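Long-range contact in putative ABC transporter subunit, substrate-binding component (Rhodopseudomonas palustris, PDB 4EVQ), which binds 4-hydroxybenzoate and probably delivers it and related benzoates to the membrane as the solute-binding component of an ABC transporter: residues L151-T156 with E181-I186. Numbering follows the deposited sequence.
Sequences LKKAVT and EVVKDI. With SO4 (sulfate ion), chain E.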
# COMPACT_ATOMS: atom_id res chain seq x y z
N LEU A 151 22.74 -1.82 11.87
CA LEU A 151 22.48 -0.44 12.23
C LEU A 151 21.97 -0.31 13.65
O LEU A 151 21.32 -1.20 14.19
CB LEU A 151 21.42 0.10 11.26
CG LEU A 151 21.93 0.14 9.83
CD1 LEU A 151 20.77 0.33 8.90
CD2 LEU A 151 22.99 1.22 9.57
N LYS A 152 22.28 0.83 14.28
CA LYS A 152 22.13 0.97 15.71
C LYS A 152 21.55 2.30 16.19
O LYS A 152 21.20 2.44 17.35
CB LYS A 152 23.53 0.80 16.42
CG LYS A 152 24.32 -0.49 16.14
CD LYS A 152 25.44 -0.68 17.18
CE LYS A 152 26.25 0.61 17.42
NZ LYS A 152 27.27 0.50 18.54
N LYS A 153 21.52 3.32 15.32
CA LYS A 153 21.24 4.68 15.78
C LYS A 153 20.47 5.43 14.69
O LYS A 153 21.06 6.00 13.79
CB LYS A 153 22.55 5.40 16.08
CG LYS A 153 22.40 6.81 16.63
CD LYS A 153 23.77 7.52 16.76
CE LYS A 153 23.64 8.93 17.23
NZ LYS A 153 24.97 9.68 17.24
N ALA A 154 19.13 5.42 14.80
CA ALA A 154 18.30 5.91 13.72
C ALA A 154 17.66 7.24 14.03
O ALA A 154 17.38 7.57 15.19
CB ALA A 154 17.16 4.90 13.46
N VAL A 155 17.42 8.01 12.98
CA VAL A 155 16.45 9.10 13.03
C VAL A 155 15.32 8.74 12.05
O VAL A 155 15.59 8.21 10.97
CB VAL A 155 17.07 10.44 12.59
CG1 VAL A 155 16.01 11.54 12.40
CG2 VAL A 155 18.11 10.88 13.58
N THR A 156 14.07 9.00 12.44
CA THR A 156 12.94 8.78 11.54
C THR A 156 12.41 10.12 11.02
O THR A 156 12.53 11.16 11.71
CB THR A 156 11.78 8.02 12.18
OG1 THR A 156 11.15 8.85 13.13
CG2 THR A 156 12.25 6.74 12.83
N GLU A 181 18.77 2.21 18.90
CA GLU A 181 18.23 3.41 19.50
C GLU A 181 17.68 4.30 18.41
O GLU A 181 18.30 4.44 17.36
CB GLU A 181 19.33 4.18 20.21
CG GLU A 181 19.97 3.48 21.32
CD GLU A 181 20.69 4.47 22.21
OE1 GLU A 181 21.00 5.62 21.75
OE2 GLU A 181 20.91 4.11 23.38
N VAL A 182 16.51 4.89 18.66
CA VAL A 182 15.92 5.88 17.76
C VAL A 182 16.11 7.20 18.48
O VAL A 182 15.50 7.47 19.51
CB VAL A 182 14.45 5.59 17.51
CG1 VAL A 182 13.90 6.62 16.54
CG2 VAL A 182 14.30 4.18 16.94
N VAL A 183 16.99 8.04 17.94
CA VAL A 183 17.37 9.24 18.67
C VAL A 183 16.46 10.44 18.45
O VAL A 183 16.49 11.40 19.22
CB VAL A 183 18.84 9.62 18.45
CG1 VAL A 183 19.75 8.47 18.94
CG2 VAL A 183 19.15 10.00 17.05
N LYS A 184 15.64 10.37 17.40
CA LYS A 184 14.69 11.43 17.12
C LYS A 184 13.68 10.96 16.11
O LYS A 184 14.03 10.24 15.20
CB LYS A 184 15.40 12.67 16.58
CG LYS A 184 14.58 13.95 16.61
CD LYS A 184 14.44 14.51 17.99
CE LYS A 184 15.77 15.00 18.52
NZ LYS A 184 15.63 15.61 19.90
N ASP A 185 12.43 11.38 16.28
CA ASP A 185 11.40 11.23 15.27
C ASP A 185 11.02 12.63 14.79
O ASP A 185 10.49 13.42 15.57
CB ASP A 185 10.17 10.52 15.83
CG ASP A 185 10.50 9.16 16.38
OD1 ASP A 185 10.96 8.29 15.66
OD2 ASP A 185 10.33 8.99 17.61
N ILE A 186 11.29 12.91 13.54
CA ILE A 186 10.98 14.20 12.95
C ILE A 186 9.71 14.02 12.10
O ILE A 186 9.58 13.05 11.33
CB ILE A 186 12.14 14.71 12.05
CG1 ILE A 186 13.45 14.80 12.84
CG2 ILE A 186 11.80 16.02 11.39
CD1 ILE A 186 14.68 15.07 12.02
S SO4 E . 12.58 17.62 20.53
O1 SO4 E . 11.43 18.45 20.13
O2 SO4 E . 13.56 17.70 19.43
O3 SO4 E . 12.19 16.25 20.81
O4 SO4 E . 13.18 18.17 21.76
O HOH W 1 9.04 10.46 12.39
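Thr156 OG1 donates a short hydrogen bond to Asp185 OD1, at 2.6 Å. The carboxylate oxygen accepts with its anti lone pair, the one facing away from OD2. With chi1 at 71°, OG1 stands between the backbone N and the carbonyl carbon, and CG2 is anti to that carbon. CG2 also lies near Asp185 OD1 and Val182 CG1. A water donates to Thr156 OG1 and to Ile186 O, so it links the two strands again. Asp185 OD2 forms a salt bridge with Lys172, and the two oxygens of the carboxylate have separate partners. Helix 162-177, which carries Lys172, covers this face through Val168 and Phe171.

The two strands run parallel and are joined by that helix in a beta-alpha-beta unit of the Periplasmic binding protein fold. Strand 181-188 is the outermost on this side of its sheet. Ala154 N bonds to Glu181 O at 2.9 Å, and Ala154 O receives Val183 N at 2.8 Å. Thr156 N then bonds to Lys184 O (3.0 Å). One extra residue, Val183, is taken up here as a beta bulge.

On the other face, Val155 divides its methyls. CG2 meets Val183 CG2 at 3.7 Å, the side chains crossing at about a right angle. CG1 lies 3.8 Å from Ile186 CD1. Ile202 of helix 196-205 also packs on Val155.

The solvent side is looser. Lys153 CG brushes Val183 CG1, and its NZ goes on to Lys206 O. Lys184 turns its end away, and its NZ binds O2 of a sulfate at 3.0 Å, probably from the crystallisation liquor.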